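Local atomic coordinates of phosphoribosylaminoimidazole carboxylase (Treponema denticola, PDB entry 5C5D), a protein that catalyses the reversible carboxylation of 5-aminoimidazole ribonucleotide by CO2 to 4-carboxy-5-aminoimidazole ribonucleotide in de novo purine biosynthesis. Residues D[5-10]-D[20-25]; D[37-42]-D[70-75]; D[59-64]-D[126-131]; D[63-68]-D[87-92]; D[83-88]-D[110-115]. The protein carries 1 engineered substitution. All coordinates share one frame; numbering follows the deposited sequence.

Overall arrangement
Interactions 1, 3, 4 and 5 share one parallel sheet, and interaction 2 lies beyond the C-terminal ends of two of its strands. Strand 60-65 serves both interaction 3 and interaction 4, whose centres are about 19 Å apart. The bonds I6 O to I63 N and I6 N to L61 O, both 2.8 Å, join interactions 1 and 3. Interaction 5 continues the sheet through I85 O to T64 N, 2.8 Å, and shares C87 and P88 with interaction 4. Interactions 2 and 4, with centres about 12 Å apart, carry the substrate-binding residues D38 (engineered), K41 and G67. They touch where S73 OG lies 2.6 Å from T64 OG1.

Interaction 1: D[5-10]-D[20-25]; sequences VIILMG and KIASEL
I7 reaches across from its strand and sets its terminal methyl among I21, A22 and L25 of the facing helix. I7 CD1 lies 3.9 Å from A22 CB. I7 CD1 is 4.0 Å from I21 CG2 and equally far from L25 CD1. The I7 side chain is extended (chi2 172°), and this carries CD1 out to the helix surface. One step back along the same face, V5 meets L25. The CD1 branch of L25 sits 3.8 Å from V5 CG1 and equally close to V5 CB, with the two side chains set at a slant. L25 CD1 therefore touches both strand residues. All four contacts are apolar, and the patch is buried.

The next shell fixes these groups. V5 and I7 both point to the helix, while I6 between them points away. Both V5 and I7 make backbone bonds to A33 on one side of the strand, and I6 bonds to L61 and I63 on the other. Within the helix, L25 N donates to I21 O, so the two side chains stand one turn apart. I63 and I65 of strand 60-65 add to the same apolar layer, as does F128 of helix 117-129.

The strand and helix segments run nearly antiparallel, at 170°, with their axes 10.1 Å apart. This is the packing of a beta-alpha-beta unit, here strand 4-9, helix 15-27 and strand 31-36. The unit opens the flavodoxin-like three-layer fold of the AIR carboxylases.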
# COMPACT_ATOMS: atom_id res chain seq x y z
N VAL D 5 20.85 -29.69 -4.26
CA VAL D 5 20.19 -28.41 -4.34
C VAL D 5 21.22 -27.37 -4.75
O VAL D 5 22.24 -27.23 -4.08
CB VAL D 5 19.57 -27.98 -3.01
CG1 VAL D 5 19.00 -26.57 -3.10
CG2 VAL D 5 18.48 -28.94 -2.58
N ILE D 6 20.96 -26.67 -5.83
CA ILE D 6 21.84 -25.63 -6.30
C ILE D 6 21.26 -24.33 -5.80
O ILE D 6 20.16 -23.96 -6.17
CB ILE D 6 21.95 -25.60 -7.83
CG1 ILE D 6 22.51 -26.92 -8.37
CG2 ILE D 6 22.80 -24.41 -8.25
CD1 ILE D 6 21.47 -28.02 -8.62
N ILE D 7 22.03 -23.64 -4.97
CA ILE D 7 21.64 -22.33 -4.45
C ILE D 7 22.33 -21.29 -5.28
O ILE D 7 23.56 -21.17 -5.21
CB ILE D 7 22.02 -22.17 -2.97
CG1 ILE D 7 21.41 -23.31 -2.16
CG2 ILE D 7 21.54 -20.81 -2.45
CD1 ILE D 7 21.90 -23.35 -0.72
N LEU D 8 21.57 -20.57 -6.10
CA LEU D 8 22.15 -19.60 -7.03
C LEU D 8 21.68 -18.20 -6.69
O LEU D 8 20.47 -17.93 -6.65
CB LEU D 8 21.77 -19.94 -8.47
CG LEU D 8 22.19 -18.90 -9.50
CD1 LEU D 8 23.70 -18.69 -9.55
CD2 LEU D 8 21.66 -19.31 -10.87
N MET D 9 22.64 -17.31 -6.43
CA MET D 9 22.30 -15.96 -6.02
C MET D 9 22.82 -14.94 -7.04
O MET D 9 23.84 -15.17 -7.69
CB MET D 9 22.90 -15.67 -4.64
CG MET D 9 24.37 -15.46 -4.68
SD MET D 9 25.09 -15.43 -3.01
CE MET D 9 25.28 -17.18 -2.73
N GLY D 10 22.13 -13.81 -7.15
CA GLY D 10 22.45 -12.82 -8.16
C GLY D 10 23.67 -12.01 -7.81
O GLY D 10 24.32 -11.47 -8.70
N LYS D 20 22.12 -19.29 5.20
CA LYS D 20 21.04 -19.73 6.06
C LYS D 20 20.33 -20.90 5.45
O LYS D 20 19.93 -21.83 6.15
CB LYS D 20 20.03 -18.62 6.33
CG LYS D 20 20.55 -17.62 7.34
CD LYS D 20 19.55 -16.54 7.57
CE LYS D 20 19.96 -15.69 8.72
NZ LYS D 20 18.76 -15.05 9.27
N ILE D 21 20.15 -20.85 4.13
CA ILE D 21 19.50 -21.95 3.44
C ILE D 21 20.38 -23.18 3.47
O ILE D 21 19.92 -24.28 3.74
CB ILE D 21 19.16 -21.58 1.99
CG1 ILE D 21 18.23 -20.38 1.98
CG2 ILE D 21 18.51 -22.77 1.25
CD1 ILE D 21 18.02 -19.77 0.58
N ALA D 22 21.66 -23.00 3.18
CA ALA D 22 22.57 -24.13 3.07
C ALA D 22 22.68 -24.80 4.43
O ALA D 22 22.66 -26.03 4.54
CB ALA D 22 23.93 -23.69 2.57
N SER D 23 22.78 -23.99 5.48
CA SER D 23 22.88 -24.49 6.84
C SER D 23 21.71 -25.41 7.15
O SER D 23 21.88 -26.48 7.75
CB SER D 23 22.92 -23.34 7.85
OG SER D 23 24.16 -22.67 7.78
N GLU D 24 20.53 -25.01 6.74
CA GLU D 24 19.36 -25.81 7.05
C GLU D 24 19.35 -27.08 6.19
O GLU D 24 19.00 -28.15 6.68
CB GLU D 24 18.07 -24.98 6.85
CG GLU D 24 16.91 -25.48 7.67
CD GLU D 24 17.09 -25.20 9.15
OE1 GLU D 24 18.12 -24.61 9.53
OE2 GLU D 24 16.18 -25.54 9.94
N LEU D 25 19.77 -26.99 4.93
CA LEU D 25 19.84 -28.19 4.08
C LEU D 25 20.81 -29.22 4.67
O LEU D 25 20.61 -30.43 4.57
CB LEU D 25 20.25 -27.84 2.66
CG LEU D 25 19.24 -27.08 1.81
CD1 LEU D 25 19.92 -26.57 0.54
CD2 LEU D 25 18.05 -27.94 1.49

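Interaction 2: D[37-42]-D[70-75]; sequences GDAHKT and NALSGF. Engineered in segment 37-42: D38 (natural residue Ser).
A39 and H40 belong to the substrate-binding loop after strand 31-36, and they pack on A71, L72 and F75 at the start of helix 72-79. The loop also carries K41 and D38, two substrate-binding positions; D38 is an engineered residue, Ser in nature. A39 CB sits over the first turn of the helix, 4.0 Å from L72 CA. A39 CB also lies 4.2 Å from F75 CB. The NE2 and CE1 atoms of the H40 ring approach A71 CB, NE2 at 3.3 Å. L72 CG stands anti to the backbone N (chi1 -176°), on the side of G37, and the CD1 it carries lies 3.8 Å from G37 O.

D38 OD2 accepts from K41 N at 2.8 Å through its anti lone pair. H40 N meets the same oxygen from above the carboxylate plane, completing an Asx turn. On the other segment, N70 OD1 caps the helix by accepting from S73 N at 3.0 Å. N70 ND2 returns a bond to S73 OG, nearly in its own amide plane.

A second subunit closes over this region: its S107 O receives K41 NZ, and its H40 packs on F75 and gives A71 O a weak hydrogen bond from NE2. N70 and S73 have further partners in S101, S102 and T64. Bonds within each segment help to set its shape. The two segments meet mainly through carbon atoms, with H40 NE2 and G37 O lying against methyl groups.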
# COMPACT_ATOMS: atom_id res chain seq x y z
N GLY D 37 25.60 -15.68 -9.85
CA GLY D 37 25.44 -15.27 -11.22
C GLY D 37 24.20 -14.44 -11.38
O GLY D 37 23.16 -14.75 -10.79
N ASP D 38 24.32 -13.40 -12.19
CA ASP D 38 23.25 -12.45 -12.40
C ASP D 38 22.60 -12.65 -13.76
O ASP D 38 23.27 -12.81 -14.78
CB ASP D 38 23.78 -11.02 -12.28
CG ASP D 38 22.68 -10.00 -12.41
OD1 ASP D 38 21.87 -9.84 -11.46
OD2 ASP D 38 22.57 -9.41 -13.50
N ALA D 39 21.26 -12.62 -13.77
CA ALA D 39 20.50 -12.87 -14.99
C ALA D 39 20.74 -11.85 -16.10
O ALA D 39 20.73 -12.21 -17.26
CB ALA D 39 19.01 -12.92 -14.67
N HIS D 40 20.92 -10.59 -15.74
CA HIS D 40 20.99 -9.53 -16.75
C HIS D 40 22.39 -9.14 -17.15
O HIS D 40 22.61 -8.72 -18.28
CB HIS D 40 20.25 -8.30 -16.26
CG HIS D 40 18.78 -8.54 -16.13
ND1 HIS D 40 17.95 -7.76 -15.36
CD2 HIS D 40 18.00 -9.50 -16.69
CE1 HIS D 40 16.72 -8.21 -15.47
NE2 HIS D 40 16.72 -9.26 -16.27
N LYS D 41 23.33 -9.29 -16.23
CA LYS D 41 24.70 -8.86 -16.47
C LYS D 41 25.61 -10.03 -16.86
O LYS D 41 26.62 -9.83 -17.55
CB LYS D 41 25.28 -8.16 -15.24
CG LYS D 41 24.55 -6.91 -14.81
CD LYS D 41 25.26 -6.29 -13.61
CE LYS D 41 24.29 -5.62 -12.68
NZ LYS D 41 24.99 -5.23 -11.44
N THR D 42 25.27 -11.25 -16.45
CA THR D 42 26.12 -12.41 -16.73
C THR D 42 25.27 -13.60 -17.18
O THR D 42 25.46 -14.72 -16.68
CB THR D 42 26.96 -12.82 -15.50
OG1 THR D 42 26.11 -13.25 -14.44
CG2 THR D 42 27.78 -11.64 -14.97
N ASN D 70 13.43 -9.16 -8.95
CA ASN D 70 13.95 -10.50 -9.15
C ASN D 70 13.65 -11.04 -10.54
O ASN D 70 12.54 -11.51 -10.81
CB ASN D 70 13.35 -11.43 -8.11
CG ASN D 70 13.77 -12.89 -8.30
OD1 ASN D 70 14.64 -13.22 -9.11
ND2 ASN D 70 13.16 -13.76 -7.51
N ALA D 71 14.65 -10.98 -11.41
CA ALA D 71 14.57 -11.59 -12.73
C ALA D 71 15.25 -12.96 -12.75
O ALA D 71 15.00 -13.75 -13.65
CB ALA D 71 15.21 -10.70 -13.77
N LEU D 72 16.08 -13.25 -11.76
CA LEU D 72 16.83 -14.53 -11.76
C LEU D 72 15.93 -15.74 -11.63
O LEU D 72 16.14 -16.73 -12.33
CB LEU D 72 17.84 -14.53 -10.62
CG LEU D 72 18.76 -15.74 -10.54
CD1 LEU D 72 19.68 -15.85 -11.73
CD2 LEU D 72 19.59 -15.64 -9.27
N SER D 73 14.94 -15.69 -10.76
CA SER D 73 14.16 -16.88 -10.49
C SER D 73 13.42 -17.32 -11.77
O SER D 73 13.44 -18.50 -12.12
CB SER D 73 13.19 -16.68 -9.33
OG SER D 73 13.92 -16.43 -8.12
N GLY D 74 12.78 -16.40 -12.49
CA GLY D 74 12.12 -16.75 -13.73
C GLY D 74 13.07 -17.21 -14.82
O GLY D 74 12.72 -18.08 -15.61
N PHE D 75 14.24 -16.60 -14.90
CA PHE D 75 15.24 -16.96 -15.90
C PHE D 75 15.67 -18.39 -15.73
O PHE D 75 15.68 -19.17 -16.68
CB PHE D 75 16.42 -16.03 -15.77
CG PHE D 75 17.50 -16.26 -16.77
CD1 PHE D 75 17.37 -15.78 -18.06
CD2 PHE D 75 18.63 -16.96 -16.43
CE1 PHE D 75 18.37 -15.99 -19.00
CE2 PHE D 75 19.65 -17.17 -17.37
CZ PHE D 75 19.51 -16.69 -18.64

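Interaction 3: D[59-64]-D[126-131]; sequences PKLYIT and RIFSLY
P59, just before strand 60-65, and L61, within it, face the last part of helix 117-129, with F128 and I127 opposite them. The backbones stay well apart. P59 CA is 7.7 Å from F128 CA, and L61 CA is 8.8 Å from I127 CA. Side chains fill the interval.

L61 and F128 reach toward each other tip to tip. L61 CD1 lies over one face of the F128 ring, 4.1 Å from the centroid and 27° off the normal, a CH-pi contact. L61 CG comes to 3.7 Å from F128 CZ. The L61 CD1 branch also touches I127 CG2, at 3.9 Å, where the two side chains pass at a slant. P59 CB supports another part of the ring, 4.0 Å from F128 CE1. K60 N lies near the ring plane, at its edge.

V5 and I135 also pack on F128. R126 turns to a neighbouring subunit and forms a salt bridge with D77 there, while Y131 stacks on Y131 of that same subunit. The contact between the two segments is mainly apolar. Its hold comes from dispersion and the CH-pi contact, while R126 and Y131 serve the subunit interface.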
# COMPACT_ATOMS: atom_id res chain seq x y z
N PRO D 59 18.41 -36.24 -8.78
CA PRO D 59 17.30 -35.32 -8.51
C PRO D 59 17.83 -34.00 -8.05
O PRO D 59 18.65 -33.99 -7.15
CB PRO D 59 16.53 -36.00 -7.38
CG PRO D 59 17.12 -37.35 -7.23
CD PRO D 59 18.44 -37.37 -7.84
N LYS D 60 17.39 -32.90 -8.67
CA LYS D 60 17.90 -31.61 -8.26
C LYS D 60 16.83 -30.57 -8.17
O LYS D 60 15.80 -30.64 -8.84
CB LYS D 60 18.99 -31.15 -9.22
CG LYS D 60 18.64 -30.97 -10.63
CD LYS D 60 19.95 -31.10 -11.46
CE LYS D 60 19.71 -31.74 -12.77
NZ LYS D 60 19.23 -33.10 -12.65
N LEU D 61 17.10 -29.59 -7.31
CA LEU D 61 16.31 -28.39 -7.19
C LEU D 61 17.24 -27.19 -7.28
O LEU D 61 18.39 -27.29 -6.88
CB LEU D 61 15.53 -28.35 -5.88
CG LEU D 61 14.40 -29.36 -5.76
CD1 LEU D 61 13.87 -29.31 -4.35
CD2 LEU D 61 13.28 -29.11 -6.76
N TYR D 62 16.73 -26.08 -7.79
CA TYR D 62 17.44 -24.81 -7.75
C TYR D 62 16.71 -23.89 -6.81
O TYR D 62 15.49 -23.78 -6.91
CB TYR D 62 17.54 -24.21 -9.15
CG TYR D 62 18.27 -25.09 -10.13
CD1 TYR D 62 17.63 -26.16 -10.75
CD2 TYR D 62 19.60 -24.86 -10.46
CE1 TYR D 62 18.31 -26.97 -11.64
CE2 TYR D 62 20.27 -25.64 -11.35
CZ TYR D 62 19.62 -26.70 -11.95
OH TYR D 62 20.27 -27.53 -12.85
N ILE D 63 17.44 -23.25 -5.91
CA ILE D 63 16.87 -22.19 -5.06
C ILE D 63 17.54 -20.90 -5.51
O ILE D 63 18.76 -20.77 -5.42
CB ILE D 63 17.08 -22.46 -3.57
CG1 ILE D 63 16.40 -23.76 -3.15
CG2 ILE D 63 16.54 -21.29 -2.73
CD1 ILE D 63 16.67 -24.13 -1.66
N THR D 64 16.73 -19.95 -5.98
CA THR D 64 17.24 -18.74 -6.60
C THR D 64 16.99 -17.52 -5.74
O THR D 64 15.89 -17.28 -5.26
CB THR D 64 16.62 -18.56 -7.98
OG1 THR D 64 15.19 -18.73 -7.84
CG2 THR D 64 17.21 -19.60 -8.94
N ARG D 126 11.11 -31.52 1.50
CA ARG D 126 9.81 -32.18 1.38
C ARG D 126 9.47 -32.54 -0.06
O ARG D 126 8.72 -33.49 -0.30
CB ARG D 126 8.72 -31.32 2.03
CG ARG D 126 8.96 -31.27 3.53
CD ARG D 126 8.07 -30.28 4.24
NE ARG D 126 6.71 -30.76 4.34
CZ ARG D 126 5.71 -30.04 4.83
NH1 ARG D 126 5.94 -28.80 5.25
NH2 ARG D 126 4.49 -30.55 4.88
N ILE D 127 10.05 -31.81 -1.02
CA ILE D 127 9.92 -32.19 -2.44
C ILE D 127 10.64 -33.52 -2.70
O ILE D 127 10.04 -34.44 -3.27
CB ILE D 127 10.44 -31.08 -3.37
CG1 ILE D 127 9.38 -29.99 -3.46
CG2 ILE D 127 10.75 -31.64 -4.75
CD1 ILE D 127 9.87 -28.69 -3.94
N PHE D 128 11.88 -33.66 -2.22
CA PHE D 128 12.59 -34.93 -2.42
C PHE D 128 11.90 -36.05 -1.64
O PHE D 128 11.93 -37.22 -2.07
CB PHE D 128 14.05 -34.85 -1.98
CG PHE D 128 14.88 -33.84 -2.75
CD1 PHE D 128 15.01 -33.92 -4.14
CD2 PHE D 128 15.54 -32.84 -2.08
CE1 PHE D 128 15.79 -33.00 -4.84
CE2 PHE D 128 16.32 -31.92 -2.77
CZ PHE D 128 16.44 -31.99 -4.15
N SER D 129 11.26 -35.71 -0.53
CA SER D 129 10.71 -36.72 0.37
C SER D 129 9.55 -37.50 -0.24
O SER D 129 9.21 -38.56 0.28
CB SER D 129 10.24 -36.08 1.68
OG SER D 129 8.93 -35.56 1.52
N LEU D 130 8.93 -36.99 -1.29
CA LEU D 130 7.87 -37.75 -2.00
C LEU D 130 8.40 -39.08 -2.54
O LEU D 130 7.63 -40.05 -2.73
CB LEU D 130 7.28 -36.93 -3.15
CG LEU D 130 6.69 -35.54 -2.86
CD1 LEU D 130 5.92 -35.10 -4.10
CD2 LEU D 130 5.86 -35.47 -1.61
N TYR D 131 9.71 -39.16 -2.78
CA TYR D 131 10.33 -40.38 -3.33
C TYR D 131 11.50 -40.90 -2.50
O TYR D 131 12.01 -41.99 -2.75
CB TYR D 131 10.80 -40.12 -4.77
CG TYR D 131 9.70 -39.84 -5.76
CD1 TYR D 131 9.16 -40.87 -6.53
CD2 TYR D 131 9.18 -38.57 -5.95
CE1 TYR D 131 8.16 -40.64 -7.42
CE2 TYR D 131 8.17 -38.35 -6.87
CZ TYR D 131 7.67 -39.38 -7.60
OH TYR D 131 6.66 -39.15 -8.53

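Interaction 4: D[63-68]-D[87-92]; sequences ITIAGR and CPPPSD. With EDO (1,2-ethanediol), chain I.
T64 and C87 make the one backbone hydrogen bond of this contact. C87 N donates to T64 O at 3.0 Å, and the bond is nearly straight at 172°. It extends the pairing of strand 60-65 with strand 84-86 into the loop that follows.

Apolar packing comes next. I63 CG2 meets C87 CB at 4.1 Å. I65 CG2 touches P89 CD at 3.9 Å, and these two side chains cross obliquely. The P89 ring then runs on to the glycine, with P89 CG 3.7 Å from G67 CA.

Carbonyl oxygens also lie against carbon atoms. A66 O is 3.4 Å from P89 CD and 3.7 Å from P88 CB. C87 O lies 3.5 Å from I65 CG1, and this oxygen also accepts a bond from H17 NE2.

A 1,2-ethanediol, probably from the crystallisation liquor, sits on the loop. Its O1 donates to P89 O, and its O2 accepts from S91 N at 3.1 Å.

G67 binds the substrate, and P89 packs on D14, another substrate-binding residue. The proline-rich loop is therefore consistent with one wall of that site. R68 reaches out to M105 and E116 of two neighbouring subunits. I63 packs beside V5 of strand 4-9, I65 beside I7 and M9, and both touch I21 of helix 15-27. A66 packs on L72 of helix 72-79.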
# COMPACT_ATOMS: atom_id res chain seq x y z
N ILE D 63 17.44 -23.25 -5.91
CA ILE D 63 16.87 -22.19 -5.06
C ILE D 63 17.54 -20.90 -5.51
O ILE D 63 18.76 -20.77 -5.42
CB ILE D 63 17.08 -22.46 -3.57
CG1 ILE D 63 16.40 -23.76 -3.15
CG2 ILE D 63 16.54 -21.29 -2.73
CD1 ILE D 63 16.67 -24.13 -1.66
N THR D 64 16.73 -19.95 -5.98
CA THR D 64 17.24 -18.74 -6.60
C THR D 64 16.99 -17.52 -5.74
O THR D 64 15.89 -17.28 -5.26
CB THR D 64 16.62 -18.56 -7.98
OG1 THR D 64 15.19 -18.73 -7.84
CG2 THR D 64 17.21 -19.60 -8.94
N ILE D 65 18.07 -16.79 -5.51
CA ILE D 65 18.10 -15.64 -4.61
C ILE D 65 18.48 -14.36 -5.32
O ILE D 65 19.60 -14.23 -5.75
CB ILE D 65 19.12 -15.85 -3.50
CG1 ILE D 65 18.80 -17.13 -2.72
CG2 ILE D 65 19.14 -14.69 -2.53
CD1 ILE D 65 20.01 -17.58 -1.88
N ALA D 66 17.56 -13.41 -5.45
CA ALA D 66 17.90 -12.15 -6.08
C ALA D 66 17.11 -11.03 -5.43
O ALA D 66 15.89 -11.17 -5.25
CB ALA D 66 17.62 -12.19 -7.55
N GLY D 67 17.80 -9.95 -5.09
CA GLY D 67 17.14 -8.81 -4.50
C GLY D 67 16.60 -7.86 -5.54
O GLY D 67 16.71 -8.08 -6.75
N ARG D 68 16.00 -6.77 -5.05
CA ARG D 68 15.39 -5.78 -5.91
C ARG D 68 14.43 -6.47 -6.82
O ARG D 68 13.73 -7.37 -6.37
CB ARG D 68 16.47 -4.98 -6.63
CG ARG D 68 17.32 -4.28 -5.61
CD ARG D 68 18.29 -3.31 -6.25
NE ARG D 68 18.86 -2.47 -5.21
CZ ARG D 68 19.61 -1.40 -5.43
NH1 ARG D 68 19.89 -1.02 -6.67
NH2 ARG D 68 20.08 -0.71 -4.40
N CYS D 87 13.61 -17.68 -3.29
CA CYS D 87 13.69 -17.25 -1.90
C CYS D 87 14.46 -15.95 -1.89
O CYS D 87 15.68 -15.93 -1.66
CB CYS D 87 14.34 -18.32 -1.05
SG CYS D 87 14.33 -17.88 0.72
N PRO D 88 13.76 -14.83 -2.15
CA PRO D 88 14.46 -13.56 -2.26
C PRO D 88 14.91 -13.08 -0.87
O PRO D 88 14.29 -13.47 0.13
CB PRO D 88 13.41 -12.63 -2.86
CG PRO D 88 12.10 -13.19 -2.41
CD PRO D 88 12.32 -14.69 -2.44
N PRO D 89 15.96 -12.26 -0.82
CA PRO D 89 16.38 -11.69 0.45
C PRO D 89 15.33 -10.71 0.92
O PRO D 89 14.57 -10.18 0.12
CB PRO D 89 17.69 -10.99 0.11
CG PRO D 89 17.59 -10.63 -1.34
CD PRO D 89 16.69 -11.68 -1.96
N PRO D 90 15.25 -10.50 2.23
CA PRO D 90 14.20 -9.60 2.69
C PRO D 90 14.57 -8.15 2.43
O PRO D 90 15.74 -7.79 2.44
CB PRO D 90 14.11 -9.91 4.18
CG PRO D 90 15.48 -10.38 4.54
CD PRO D 90 15.91 -11.19 3.35
N SER D 91 13.56 -7.34 2.16
CA SER D 91 13.78 -5.91 1.99
C SER D 91 12.60 -5.16 2.50
O SER D 91 11.46 -5.61 2.34
CB SER D 91 13.99 -5.53 0.52
OG SER D 91 14.08 -4.12 0.44
N ASP D 92 12.87 -4.01 3.09
CA ASP D 92 11.82 -3.14 3.58
C ASP D 92 11.62 -1.94 2.66
O ASP D 92 10.83 -1.05 2.95
CB ASP D 92 12.13 -2.66 5.00
CG ASP D 92 12.14 -3.79 6.02
OD1 ASP D 92 11.17 -4.57 6.05
OD2 ASP D 92 13.12 -3.89 6.81
C1 EDO I . 11.07 -8.78 -0.67
O1 EDO I . 11.45 -10.13 -0.42
C2 EDO I . 10.22 -8.36 0.50
O2 EDO I . 10.87 -8.75 1.73

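Interaction 5: D[83-88]-D[110-115]; sequences ATIACP and SPALVL
I85 pairs with A112, and A86 with L113, as parallel strands, the last two of the flavodoxin-like sheet within this chain. They belong to the beta-alpha-beta unit of strand 84-86, helix 99-103 and strand 112-113. The middle is tight. A112 N donates to T84 O at 2.9 Å, and A86 N donates to A112 O at 2.7 Å. V114 N meets A86 O at 3.1 Å, almost along the C=O axis.

L113 CG, anti to its backbone N (chi1 -180°), stands toward P88. The CD1 it carries lies 3.5 Å from A86 O and 3.6 Å from P88 CD, and it also touches A86 CB. The P88 and L113 side chains are at about a right angle. On the face with I85 and A112, I85 CG1 lies 4.2 Å from A112 CB, and L123 covers both. T84 OG1 rests beside P111 CB and bonds to D77. L113 makes backbone bonds to a neighbouring subunit, and A112 packs on A112 of that subunit.

The ends are looser and use water. At the start, one water accepts from T84 N and donates to S110 O. At the other end, where P88 and L115 are partly exposed, a second water donates to two carbonyls; its oxygen lies 2.6 Å from P88 O and 2.6 Å from L115 O.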
# COMPACT_ATOMS: atom_id res chain seq x y z
N ALA D 83 11.74 -28.56 -11.01
CA ALA D 83 11.21 -27.46 -10.21
C ALA D 83 12.30 -26.55 -9.67
O ALA D 83 13.47 -26.95 -9.51
CB ALA D 83 10.41 -28.02 -9.06
N THR D 84 11.90 -25.32 -9.38
CA THR D 84 12.76 -24.37 -8.71
C THR D 84 12.00 -23.66 -7.61
O THR D 84 10.78 -23.68 -7.58
CB THR D 84 13.33 -23.31 -9.67
OG1 THR D 84 12.32 -22.36 -10.06
CG2 THR D 84 13.89 -23.95 -10.94
N ILE D 85 12.76 -23.06 -6.72
CA ILE D 85 12.24 -22.32 -5.55
C ILE D 85 12.86 -20.92 -5.55
O ILE D 85 14.07 -20.78 -5.64
CB ILE D 85 12.62 -23.06 -4.26
CG1 ILE D 85 11.99 -24.45 -4.21
CG2 ILE D 85 12.24 -22.23 -3.00
CD1 ILE D 85 12.55 -25.33 -3.12
N ALA D 86 12.02 -19.88 -5.46
CA ALA D 86 12.49 -18.51 -5.26
C ALA D 86 12.49 -18.18 -3.79
O ALA D 86 11.48 -18.35 -3.14
CB ALA D 86 11.59 -17.53 -5.98
N CYS D 87 13.61 -17.68 -3.29
CA CYS D 87 13.69 -17.25 -1.90
C CYS D 87 14.46 -15.95 -1.89
O CYS D 87 15.68 -15.93 -1.66
CB CYS D 87 14.34 -18.32 -1.05
SG CYS D 87 14.33 -17.88 0.72
N PRO D 88 13.76 -14.83 -2.15
CA PRO D 88 14.46 -13.56 -2.26
C PRO D 88 14.91 -13.08 -0.87
O PRO D 88 14.29 -13.47 0.13
CB PRO D 88 13.41 -12.63 -2.86
CG PRO D 88 12.10 -13.19 -2.41
CD PRO D 88 12.32 -14.69 -2.44
N SER D 110 7.11 -21.23 -13.29
CA SER D 110 6.45 -21.70 -12.06
C SER D 110 7.37 -21.90 -10.85
O SER D 110 7.29 -22.91 -10.19
CB SER D 110 5.73 -23.03 -12.36
OG SER D 110 6.67 -24.03 -12.72
N PRO D 111 8.25 -20.92 -10.55
CA PRO D 111 9.04 -21.10 -9.33
C PRO D 111 8.16 -21.08 -8.09
O PRO D 111 7.21 -20.30 -8.04
CB PRO D 111 9.99 -19.91 -9.36
CG PRO D 111 9.29 -18.90 -10.18
CD PRO D 111 8.55 -19.63 -11.20
N ALA D 112 8.45 -21.94 -7.13
CA ALA D 112 7.82 -21.92 -5.81
C ALA D 112 8.34 -20.76 -4.99
O ALA D 112 9.53 -20.71 -4.72
CB ALA D 112 8.13 -23.21 -5.10
N LEU D 113 7.49 -19.84 -4.56
CA LEU D 113 7.96 -18.74 -3.73
C LEU D 113 7.84 -19.08 -2.24
O LEU D 113 6.78 -19.54 -1.79
CB LEU D 113 7.16 -17.48 -4.02
CG LEU D 113 7.55 -16.23 -3.23
CD1 LEU D 113 9.02 -15.83 -3.39
CD2 LEU D 113 6.61 -15.13 -3.69
N VAL D 114 8.94 -18.90 -1.51
CA VAL D 114 8.97 -19.07 -0.06
C VAL D 114 9.77 -17.94 0.54
O VAL D 114 10.87 -17.65 0.05
CB VAL D 114 9.58 -20.41 0.33
CG1 VAL D 114 9.68 -20.58 1.83
CG2 VAL D 114 8.74 -21.54 -0.22
N LEU D 115 9.27 -17.31 1.60
CA LEU D 115 10.00 -16.18 2.15
C LEU D 115 11.18 -16.51 3.04
O LEU D 115 12.23 -15.86 2.94
CB LEU D 115 9.06 -15.29 2.95
CG LEU D 115 8.02 -14.52 2.16
CD1 LEU D 115 7.36 -13.53 3.09
CD2 LEU D 115 8.66 -13.81 0.99
O HOH W 1 9.32 -24.69 -10.89
O HOH W 2 12.96 -13.38 2.41